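Long-range contact in hypothetical protein PA1835 (PDB 1YOC), which is of unknown function but has a hotdog fold related to the PaaI thioesterases, so it may act on acyl thioesters: residues B[28-42]-B[68-81]. Residues are numbered along the deposited sequence; the frame is centred on the assembly and turned at random.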
loop_
_atom_site.group_PDB
_atom_site.type_symbol
_atom_site.label_atom_id
_atom_site.label_comp_id
_atom_site.label_asym_id
_atom_site.label_seq_id
_atom_site.Cartn_x
_atom_site.Cartn_y
_atom_site.Cartn_z
ATOM N N TYR B 28 6.351 -3.946 9.092
ATOM C CA TYR B 28 5.697 -4.163 7.823
ATOM C C TYR B 28 6.579 -3.912 6.597
ATOM O O TYR B 28 6.298 -4.456 5.546
ATOM C CB TYR B 28 4.344 -3.405 7.737
ATOM C CG TYR B 28 3.465 -3.974 6.646
ATOM C CD1 TYR B 28 3.036 -5.315 6.687
ATOM C CD2 TYR B 28 3.100 -3.184 5.533
ATOM C CE1 TYR B 28 2.275 -5.849 5.628
ATOM C CE2 TYR B 28 2.334 -3.708 4.491
ATOM C CZ TYR B 28 1.940 -5.022 4.541
ATOM O OH TYR B 28 1.265 -5.525 3.477
ATOM N N PHE B 29 7.619 -3.100 6.709
ATOM C CA PHE B 29 8.494 -2.897 5.557
ATOM C C PHE B 29 9.208 -4.202 5.164
ATOM O O PHE B 29 9.546 -4.415 3.995
ATOM C CB PHE B 29 9.507 -1.798 5.842
ATOM C CG PHE B 29 8.924 -0.409 5.737
ATOM C CD1 PHE B 29 8.203 -0.019 4.602
ATOM C CD2 PHE B 29 9.134 0.526 6.747
ATOM C CE1 PHE B 29 7.714 1.288 4.484
ATOM C CE2 PHE B 29 8.655 1.818 6.620
ATOM C CZ PHE B 29 7.949 2.200 5.488
ATOM N N ALA B 30 9.391 -5.089 6.135
ATOM C CA ALA B 30 10.037 -6.385 5.893
ATOM C C ALA B 30 9.242 -7.240 4.912
ATOM O O ALA B 30 9.796 -8.135 4.275
ATOM C CB ALA B 30 10.224 -7.157 7.255
ATOM N N SER B 31 7.947 -6.963 4.772
ATOM C CA SER B 31 7.102 -7.726 3.855
ATOM C C SER B 31 7.611 -7.595 2.418
ATOM O O SER B 31 7.281 -8.445 1.587
ATOM C CB SER B 31 5.612 -7.300 3.911
ATOM O OG SER B 31 5.417 -5.936 3.509
ATOM N N ILE B 32 8.380 -6.544 2.103
ATOM C CA ILE B 32 8.945 -6.484 0.740
ATOM C C ILE B 32 10.469 -6.700 0.726
ATOM O O ILE B 32 11.074 -6.676 -0.341
ATOM C CB ILE B 32 8.614 -5.159 -0.006
ATOM C CG1 ILE B 32 9.183 -3.940 0.732
ATOM C CG2 ILE B 32 7.081 -4.998 -0.145
ATOM C CD1 ILE B 32 9.090 -2.627 -0.129
ATOM N N ALA B 33 11.073 -6.950 1.891
ATOM C CA ALA B 33 12.539 -7.205 1.995
ATOM C C ALA B 33 13.339 -6.158 1.231
ATOM O O ALA B 33 14.121 -6.461 0.344
ATOM C CB ALA B 33 12.851 -8.619 1.442
ATOM N N PRO B 34 13.172 -4.884 1.595
ATOM C CA PRO B 34 13.875 -3.803 0.899
ATOM C C PRO B 34 15.321 -3.540 1.336
ATOM O O PRO B 34 15.778 -4.050 2.370
ATOM C CB PRO B 34 12.979 -2.603 1.211
ATOM C CG PRO B 34 12.644 -2.868 2.721
ATOM C CD PRO B 34 12.506 -4.389 2.824
ATOM N N GLN B 35 16.032 -2.765 0.517
ATOM C CA GLN B 35 17.393 -2.332 0.856
ATOM C C GLN B 35 17.475 -0.891 0.368
ATOM O O GLN B 35 16.752 -0.494 -0.573
ATOM C CB GLN B 35 18.443 -3.159 0.097
ATOM C CG GLN B 35 18.451 -4.643 0.453
ATOM C CD GLN B 35 18.975 -4.864 1.872
ATOM O OE1 GLN B 35 19.705 -4.028 2.420
ATOM N NE2 GLN B 35 18.608 -5.983 2.462
ATOM N N PHE B 36 18.299 -0.084 1.002
ATOM C CA PHE B 36 18.497 1.276 0.497
ATOM C C PHE B 36 19.753 1.255 -0.378
ATOM O O PHE B 36 20.772 0.613 -0.012
ATOM C CB PHE B 36 18.774 2.265 1.626
ATOM C CG PHE B 36 17.535 2.864 2.213
ATOM C CD1 PHE B 36 17.027 4.080 1.739
ATOM C CD2 PHE B 36 16.852 2.205 3.226
ATOM C CE1 PHE B 36 15.835 4.611 2.289
ATOM C CE2 PHE B 36 15.698 2.721 3.763
ATOM C CZ PHE B 36 15.177 3.933 3.295
ATOM N N VAL B 37 19.677 1.957 -1.513
ATOM C CA VAL B 37 20.822 2.118 -2.424
ATOM C C VAL B 37 21.459 3.438 -1.984
ATOM O O VAL B 37 22.697 3.573 -1.901
ATOM C CB VAL B 37 20.385 2.275 -3.899
ATOM C CG1 VAL B 37 21.620 2.605 -4.793
ATOM C CG2 VAL B 37 19.723 1.022 -4.356
ATOM N N GLU B 38 20.619 4.428 -1.705
ATOM C CA GLU B 38 21.136 5.715 -1.250
ATOM C C GLU B 38 20.157 6.428 -0.343
ATOM O O GLU B 38 18.944 6.341 -0.533
ATOM C CB GLU B 38 21.457 6.640 -2.426
ATOM C CG GLU B 38 22.290 7.832 -1.964
ATOM C CD GLU B 38 22.738 8.756 -3.112
ATOM O OE1 GLU B 38 22.728 8.314 -4.286
ATOM O OE2 GLU B 38 23.107 9.917 -2.823
ATOM N N LEU B 39 20.679 7.156 0.635
ATOM C CA LEU B 39 19.805 7.896 1.532
ATOM C C LEU B 39 20.586 9.098 2.064
ATOM O O LEU B 39 21.666 8.936 2.628
ATOM C CB LEU B 39 19.368 7.008 2.707
ATOM C CG LEU B 39 18.502 7.702 3.763
ATOM C CD1 LEU B 39 17.201 8.216 3.142
ATOM C CD2 LEU B 39 18.182 6.754 4.917
ATOM N N ARG B 40 20.058 10.294 1.853
ATOM C CA ARG B 40 20.684 11.504 2.342
ATOM C C ARG B 40 19.591 12.568 2.307
ATOM O O ARG B 40 18.514 12.342 1.771
ATOM C CB ARG B 40 21.852 11.911 1.428
ATOM C CG ARG B 40 21.445 12.229 -0.019
ATOM C CD ARG B 40 22.698 12.469 -0.906
ATOM N NE ARG B 40 22.382 12.279 -2.327
ATOM C CZ ARG B 40 21.790 13.188 -3.085
ATOM N NH1 ARG B 40 21.463 14.361 -2.562
ATOM N NH2 ARG B 40 21.505 12.922 -4.357
ATOM N N PRO B 41 19.837 13.729 2.927
ATOM C CA PRO B 41 18.829 14.784 2.905
ATOM C C PRO B 41 18.534 15.076 1.422
ATOM O O PRO B 41 19.462 15.191 0.612
ATOM C CB PRO B 41 19.550 15.959 3.604
ATOM C CG PRO B 41 20.485 15.228 4.577
ATOM C CD PRO B 41 21.037 14.138 3.679
ATOM N N GLY B 42 17.255 15.176 1.067
ATOM C CA GLY B 42 16.890 15.448 -0.317
ATOM C C GLY B 42 16.885 14.292 -1.318
ATOM O O GLY B 42 16.506 14.501 -2.478
ATOM N N ASN B 68 4.502 0.241 -0.807
ATOM C CA ASN B 68 5.335 0.097 0.387
ATOM C C ASN B 68 6.755 0.637 0.172
ATOM O O ASN B 68 7.335 1.305 1.059
ATOM C CB ASN B 68 5.384 -1.377 0.792
ATOM C CG ASN B 68 5.437 -1.578 2.330
ATOM O OD1 ASN B 68 5.566 -2.714 2.796
ATOM N ND2 ASN B 68 5.314 -0.490 3.108
ATOM N N ALA B 69 7.330 0.363 -1.006
ATOM C CA ALA B 69 8.667 0.855 -1.312
ATOM C C ALA B 69 8.635 2.399 -1.350
ATOM O O ALA B 69 9.564 3.079 -0.902
ATOM C CB ALA B 69 9.137 0.319 -2.718
ATOM N N ALA B 70 7.558 2.947 -1.916
ATOM C CA ALA B 70 7.422 4.413 -2.041
ATOM C C ALA B 70 7.334 5.048 -0.667
ATOM O O ALA B 70 7.979 6.072 -0.385
ATOM C CB ALA B 70 6.166 4.758 -2.870
ATOM N N GLU B 71 6.547 4.427 0.206
ATOM C CA GLU B 71 6.399 4.940 1.560
ATOM C C GLU B 71 7.771 4.912 2.278
ATOM O O GLU B 71 8.112 5.835 3.028
ATOM C CB GLU B 71 5.431 4.049 2.321
ATOM C CG GLU B 71 5.314 4.400 3.756
ATOM C CD GLU B 71 4.243 5.431 4.009
ATOM O OE1 GLU B 71 3.956 6.278 3.103
ATOM O OE2 GLU B 71 3.711 5.374 5.154
ATOM N N LEU B 72 8.530 3.846 2.063
ATOM C CA LEU B 72 9.832 3.717 2.723
ATOM C C LEU B 72 10.785 4.813 2.233
ATOM O O LEU B 72 11.465 5.463 3.018
ATOM C CB LEU B 72 10.429 2.334 2.450
ATOM C CG LEU B 72 11.845 2.117 3.022
ATOM C CD1 LEU B 72 11.876 2.186 4.543
ATOM C CD2 LEU B 72 12.306 0.727 2.525
ATOM N N ALA B 73 10.827 5.018 0.924
ATOM C CA ALA B 73 11.724 6.045 0.382
ATOM C C ALA B 73 11.285 7.448 0.786
ATOM O O ALA B 73 12.107 8.258 1.250
ATOM C CB ALA B 73 11.787 5.941 -1.134
ATOM N N ALA B 74 9.995 7.749 0.631
ATOM C CA ALA B 74 9.527 9.096 0.915
ATOM C C ALA B 74 9.606 9.446 2.365
ATOM O O ALA B 74 10.036 10.547 2.714
ATOM C CB ALA B 74 8.097 9.285 0.426
ATOM N N GLY B 75 9.188 8.510 3.210
ATOM C CA GLY B 75 9.180 8.768 4.623
ATOM C C GLY B 75 10.581 8.897 5.189
ATOM O O GLY B 75 10.844 9.806 5.983
ATOM N N THR B 76 11.475 7.993 4.797
ATOM C CA THR B 76 12.841 8.067 5.308
ATOM C C THR B 76 13.515 9.363 4.798
ATOM O O THR B 76 14.195 10.077 5.562
ATOM C CB THR B 76 13.643 6.839 4.903
ATOM O OG1 THR B 76 12.986 5.665 5.426
ATOM C CG2 THR B 76 15.043 6.873 5.589
ATOM N N MET B 77 13.329 9.691 3.525
ATOM C CA MET B 77 13.917 10.959 3.044
ATOM C C MET B 77 13.366 12.167 3.857
ATOM O O MET B 77 14.106 13.081 4.200
ATOM C CB MET B 77 13.599 11.190 1.560
ATOM C CG MET B 77 14.136 12.544 1.054
ATOM S SD MET B 77 14.040 12.711 -0.737
ATOM C CE MET B 77 12.232 12.730 -0.909
ATOM N N THR B 78 12.064 12.198 4.114
ATOM C CA THR B 78 11.463 13.305 4.879
ATOM C C THR B 78 12.107 13.415 6.260
ATOM O O THR B 78 12.500 14.519 6.688
ATOM C CB THR B 78 9.954 13.099 5.007
ATOM O OG1 THR B 78 9.374 13.132 3.692
ATOM C CG2 THR B 78 9.306 14.198 5.905
ATOM N N ASP B 79 12.249 12.269 6.919
ATOM C CA ASP B 79 12.877 12.200 8.248
ATOM C C ASP B 79 14.325 12.726 8.207
ATOM O O ASP B 79 14.790 13.388 9.153
ATOM C CB ASP B 79 12.884 10.754 8.752
ATOM C CG ASP B 79 13.207 10.650 10.242
ATOM O OD1 ASP B 79 12.372 11.141 11.043
ATOM O OD2 ASP B 79 14.297 10.101 10.592
ATOM N N ALA B 80 15.026 12.409 7.131
ATOM C CA ALA B 80 16.426 12.847 6.972
ATOM C C ALA B 80 16.577 14.304 6.530
ATOM O O ALA B 80 17.637 14.909 6.716
ATOM C CB ALA B 80 17.146 11.941 5.922
ATOM N N SER B 81 15.508 14.887 5.991
ATOM C CA SER B 81 15.596 16.221 5.415
ATOM C C SER B 81 15.040 17.421 6.167
ATOM O O SER B 81 15.569 18.536 6.013
ATOM C CB SER B 81 14.980 16.202 4.013
ATOM O OG SER B 81 15.476 15.112 3.253
#
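L72 packs against F29, P34 and F36. Its CD1 sits over the centre of one face of the F29 ring, 3.8 Å from the centroid, a CH-pi contact. With CG anti to the backbone N (chi1 176°), L72 also turns CD2 to P34 CG, 3.6 Å away. F36 and L72 meet from opposite directions, F36 CZ 3.8 Å from L72 CG. T76 OG1 comes to the edge of that same ring, near its plane, 3.5 Å from CZ. I32 CD1 touches A69 CB. Past the classic beta bulge at V37 and E38, which both face E45, L39 CD2 presses tightly on T76 CG2 at 3.2 Å. Helix 63-81 is the long central helix of the hotdog fold, wrapped by the antiparallel sheet. Strand 35-40 is outermost in this chain's sheet. The axes of strand 38-40 and helix 68-81 come within 8.3 Å, their directions 32° apart. I22 of helix 15-25 also packs on F29 and P34. A hydrogen bond joins the segments at the C-terminal end of the helix. G42 N donates a nearly straight bond to S81 OG (2.8 Å, 167°). That hydroxyl in turn donates to M77 O, from above the carbonyl plane, linking the backbone after the strand to the last helical turn. M77 SD lies beside G42 C at 3.3 Å.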